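Local atomic coordinates of diphthine synthase (Entamoeba histolytica, PDB entry 3I4T), a protein that probably methylates the modified histidine precursor of diphthamide on elongation factor 2, using S-adenosylmethionine. Residues A[232-244]-A[263-275]. Residues are numbered along the deposited sequence; the frame is centred on the assembly and turned at random.
Sequences EDTMVVGMARVAC and GAPMHCLLIPAPQ
Strands 235-240 and 267-271 run antiparallel at 159°, with V237–L270 and M239–C268 as hydrogen-bonded pairs, each joined by two backbone bonds, alternating with the non-hydrogen-bonded pairs G238–L269 and A240–H267. On the face of V237, M239, C268 and L270, beta-branched V237 sets its CB 3.8 Å from L270 CB, while M239, extended at chi2 (-176°), carries SD to 3.5 Å from L270 CD1; flexible methionine suits such a fit. On the other face, G238 has no side chain, and L269 CD1 leans onto the neighbouring strand, touching V237 O and V236 CG2, the latter 3.8 Å away. Small A240 leaves room for the H267 ring, whose CD2 lies 3.5 Å from A240 CB. Beyond the strand, R241 N donates to M266 O (2.9 Å, 172°), and the arginine chain bends at chi3 so that NH1 meets a lone pair of A264 O at 2.7 Å, within the guanidinium plane. NH1 also bonds F262 O and NE bonds D246 O, so one arginine holds three backbone carbonyls. With 248-253 and 180-187 flanking the pair, this is the antiparallel part of a mixed sheet, consistent with the C-terminal domain of tetrapyrrole methylase-type enzymes.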
loop_
_atom_site.group_PDB
_atom_site.type_symbol
_atom_site.label_atom_id
_atom_site.label_comp_id
_atom_site.label_asym_id
_atom_site.label_seq_id
_atom_site.Cartn_x
_atom_site.Cartn_y
_atom_site.Cartn_z
ATOM N N GLU A 232 11.195 19.830 18.499
ATOM C CA GLU A 232 12.121 20.549 17.607
ATOM C C GLU A 232 13.257 19.696 17.013
ATOM O O GLU A 232 13.565 19.788 15.813
ATOM C CB GLU A 232 12.727 21.706 18.421
ATOM C CG GLU A 232 13.134 22.922 17.630
ATOM C CD GLU A 232 13.555 24.090 18.512
ATOM O OE1 GLU A 232 14.544 23.970 19.271
ATOM O OE2 GLU A 232 12.895 25.148 18.437
ATOM N N ASP A 233 13.879 18.884 17.865
ATOM C CA ASP A 233 15.068 18.113 17.506
ATOM C C ASP A 233 14.771 16.679 17.054
ATOM O O ASP A 233 15.699 15.928 16.756
ATOM C CB ASP A 233 16.058 18.086 18.678
ATOM C CG ASP A 233 16.608 19.467 19.020
ATOM O OD1 ASP A 233 17.335 20.046 18.184
ATOM O OD2 ASP A 233 16.325 19.969 20.132
ATOM N N THR A 234 13.489 16.305 17.003
ATOM C CA THR A 234 13.087 14.960 16.568
ATOM C C THR A 234 13.401 14.793 15.082
ATOM O O THR A 234 13.024 15.644 14.283
ATOM C CB THR A 234 11.572 14.692 16.844
ATOM O OG1 THR A 234 11.325 14.723 18.258
ATOM C CG2 THR A 234 11.129 13.337 16.289
ATOM N N MET A 235 14.100 13.713 14.733
ATOM C CA MET A 235 14.482 13.416 13.348
ATOM C C MET A 235 13.300 12.817 12.601
ATOM O O MET A 235 12.768 11.770 12.989
ATOM C CB MET A 235 15.675 12.444 13.287
ATOM C CG MET A 235 16.986 12.956 13.898
ATOM S SD MET A 235 17.827 14.226 12.907
ATOM C CE MET A 235 18.624 13.225 11.652
ATOM N N VAL A 236 12.894 13.481 11.528
ATOM C CA VAL A 236 11.732 13.070 10.763
ATOM C C VAL A 236 12.084 13.080 9.296
ATOM O O VAL A 236 13.169 13.518 8.906
ATOM C CB VAL A 236 10.518 13.999 10.994
ATOM C CG1 VAL A 236 10.054 13.932 12.456
ATOM C CG2 VAL A 236 10.838 15.446 10.571
ATOM N N VAL A 237 11.152 12.603 8.484
ATOM C CA VAL A 237 11.399 12.394 7.077
ATOM C C VAL A 237 10.369 13.200 6.303
ATOM O O VAL A 237 9.173 12.894 6.347
ATOM C CB VAL A 237 11.282 10.894 6.703
ATOM C CG1 VAL A 237 11.794 10.639 5.284
ATOM C CG2 VAL A 237 12.030 10.019 7.715
ATOM N N GLY A 238 10.839 14.241 5.619
ATOM C CA GLY A 238 10.002 15.017 4.734
ATOM C C GLY A 238 10.061 14.353 3.381
ATOM O O GLY A 238 11.144 13.983 2.911
ATOM N N MET A 239 8.901 14.175 2.759
ATOM C CA MET A 239 8.853 13.539 1.456
ATOM C C MET A 239 7.968 14.307 0.507
ATOM O O MET A 239 6.822 14.618 0.825
ATOM C CB MET A 239 8.372 12.095 1.581
ATOM C CG MET A 239 9.251 11.253 2.506
ATOM S SD MET A 239 8.715 9.554 2.535
ATOM C CE MET A 239 9.488 8.908 1.056
ATOM N N ALA A 240 8.513 14.613 -0.663
ATOM C CA ALA A 240 7.779 15.330 -1.690
ATOM C C ALA A 240 7.793 14.528 -2.982
ATOM O O ALA A 240 8.822 13.984 -3.366
ATOM C CB ALA A 240 8.394 16.707 -1.907
ATOM N N ARG A 241 6.645 14.473 -3.649
ATOM C CA ARG A 241 6.502 13.816 -4.949
ATOM C C ARG A 241 6.972 12.349 -4.935
ATOM O O ARG A 241 7.750 11.915 -5.787
ATOM C CB ARG A 241 7.179 14.647 -6.051
ATOM C CG ARG A 241 6.646 16.073 -6.112
ATOM C CD ARG A 241 7.462 17.002 -6.996
ATOM N NE ARG A 241 8.847 17.156 -6.547
ATOM C CZ ARG A 241 9.250 17.937 -5.550
ATOM N NH1 ARG A 241 8.385 18.647 -4.836
ATOM N NH2 ARG A 241 10.538 17.993 -5.251
ATOM N N VAL A 242 6.478 11.588 -3.964
ATOM C CA VAL A 242 6.833 10.179 -3.835
ATOM C C VAL A 242 6.510 9.420 -5.123
ATOM O O VAL A 242 5.442 9.597 -5.714
ATOM C CB VAL A 242 6.161 9.535 -2.590
ATOM C CG1 VAL A 242 6.460 8.059 -2.490
ATOM C CG2 VAL A 242 6.637 10.236 -1.318
ATOM N N ALA A 243 7.468 8.618 -5.577
ATOM C CA ALA A 243 7.304 7.785 -6.767
ATOM C C ALA A 243 7.295 8.582 -8.079
ATOM O O ALA A 243 7.030 8.021 -9.145
ATOM C CB ALA A 243 6.041 6.905 -6.643
ATOM N N CYS A 244 7.591 9.879 -7.997
ATOM C CA CYS A 244 7.791 10.710 -9.194
ATOM C C CYS A 244 9.280 10.815 -9.530
ATOM O O CYS A 244 10.134 10.539 -8.691
ATOM C CB CYS A 244 7.184 12.104 -8.987
ATOM S SG CYS A 244 5.418 12.093 -8.497
ATOM N N GLY A 263 9.622 22.124 -2.649
ATOM C CA GLY A 263 9.069 22.244 -4.000
ATOM C C GLY A 263 7.566 22.028 -4.086
ATOM O O GLY A 263 6.843 22.271 -3.123
ATOM N N ALA A 264 7.104 21.571 -5.248
ATOM C CA ALA A 264 5.686 21.379 -5.522
ATOM C C ALA A 264 5.082 20.164 -4.779
ATOM O O ALA A 264 5.789 19.193 -4.505
ATOM C CB ALA A 264 5.480 21.239 -7.012
ATOM N N PRO A 265 3.768 20.206 -4.473
ATOM C CA PRO A 265 3.097 19.065 -3.838
ATOM C C PRO A 265 3.144 17.844 -4.769
ATOM O O PRO A 265 3.497 18.005 -5.940
ATOM C CB PRO A 265 1.651 19.555 -3.687
ATOM C CG PRO A 265 1.475 20.574 -4.783
ATOM C CD PRO A 265 2.813 21.284 -4.807
ATOM N N MET A 266 2.786 16.644 -4.302
ATOM C CA MET A 266 2.221 16.371 -2.984
ATOM C C MET A 266 3.318 16.148 -1.939
ATOM O O MET A 266 4.376 15.601 -2.258
ATOM C CB MET A 266 1.357 15.113 -3.091
ATOM C CG MET A 266 0.262 14.952 -2.036
ATOM S SD MET A 266 -0.896 13.615 -2.488
ATOM C CE MET A 266 -1.666 14.325 -3.961
ATOM N N HIS A 267 3.062 16.574 -0.700
ATOM C CA HIS A 267 3.991 16.326 0.412
ATOM C C HIS A 267 3.373 15.418 1.477
ATOM O O HIS A 267 2.150 15.391 1.648
ATOM C CB HIS A 267 4.404 17.619 1.133
ATOM C CG HIS A 267 5.150 18.612 0.296
ATOM N ND1 HIS A 267 5.472 19.869 0.767
ATOM C CD2 HIS A 267 5.623 18.554 -0.972
ATOM C CE1 HIS A 267 6.116 20.539 -0.171
ATOM N NE2 HIS A 267 6.217 19.765 -1.238
ATOM N N CYS A 268 4.236 14.699 2.195
ATOM C CA CYS A 268 3.866 14.027 3.434
ATOM C C CYS A 268 5.076 13.862 4.349
ATOM O O CYS A 268 6.220 14.041 3.924
ATOM C CB CYS A 268 3.214 12.666 3.174
ATOM S SG CYS A 268 4.329 11.469 2.452
ATOM N N LEU A 269 4.801 13.501 5.599
ATOM C CA LEU A 269 5.801 13.425 6.641
ATOM C C LEU A 269 5.812 12.044 7.281
ATOM O O LEU A 269 4.759 11.436 7.490
ATOM C CB LEU A 269 5.484 14.475 7.715
ATOM C CG LEU A 269 6.507 14.687 8.824
ATOM C CD1 LEU A 269 7.787 15.265 8.267
ATOM C CD2 LEU A 269 5.935 15.596 9.876
ATOM N N LEU A 270 7.002 11.549 7.591
ATOM C CA LEU A 270 7.134 10.316 8.353
ATOM C C LEU A 270 7.778 10.596 9.698
ATOM O O LEU A 270 8.858 11.192 9.780
ATOM C CB LEU A 270 7.946 9.268 7.596
ATOM C CG LEU A 270 7.634 9.004 6.120
ATOM C CD1 LEU A 270 8.565 7.910 5.607
ATOM C CD2 LEU A 270 6.187 8.631 5.881
ATOM N N ILE A 271 7.091 10.179 10.750
ATOM C CA ILE A 271 7.617 10.299 12.084
ATOM C C ILE A 271 8.002 8.907 12.574
ATOM O O ILE A 271 7.134 8.120 12.972
ATOM C CB ILE A 271 6.615 10.973 13.055
ATOM C CG1 ILE A 271 6.163 12.333 12.505
ATOM C CG2 ILE A 271 7.255 11.121 14.443
ATOM C CD1 ILE A 271 5.029 12.990 13.304
ATOM N N PRO A 272 9.309 8.594 12.527
ATOM C CA PRO A 272 9.821 7.285 12.930
ATOM C C PRO A 272 9.476 6.968 14.374
ATOM O O PRO A 272 9.299 7.887 15.162
ATOM C CB PRO A 272 11.341 7.440 12.790
ATOM C CG PRO A 272 11.536 8.556 11.805
ATOM C CD PRO A 272 10.368 9.478 11.994
ATOM N N ALA A 273 9.382 5.681 14.720
ATOM C CA ALA A 273 9.325 5.252 16.134
ATOM C C ALA A 273 10.562 5.733 16.920
ATOM O O ALA A 273 11.593 6.012 16.319
ATOM C CB ALA A 273 9.213 3.730 16.214
ATOM N N PRO A 274 10.468 5.825 18.265
ATOM C CA PRO A 274 11.653 6.167 19.057
ATOM C C PRO A 274 12.873 5.253 18.838
ATOM O O PRO A 274 13.995 5.708 19.025
ATOM C CB PRO A 274 11.141 6.080 20.496
ATOM C CG PRO A 274 9.708 6.491 20.382
ATOM C CD PRO A 274 9.256 5.805 19.110
ATOM N N GLN A 275 12.677 3.992 18.446
ATOM C CA GLN A 275 13.835 3.205 18.010
ATOM C C GLN A 275 13.772 2.758 16.566
ATOM O O GLN A 275 12.796 2.159 16.095
ATOM C CB GLN A 275 14.232 2.063 18.970
ATOM C CG GLN A 275 13.342 0.869 19.013
ATOM C CD GLN A 275 13.612 -0.170 17.916
ATOM O OE1 GLN A 275 12.715 -0.939 17.565
ATOM N NE2 GLN A 275 14.835 -0.198 17.380
HETATM O O HOH W 1 4.022 12.775 -1.965
#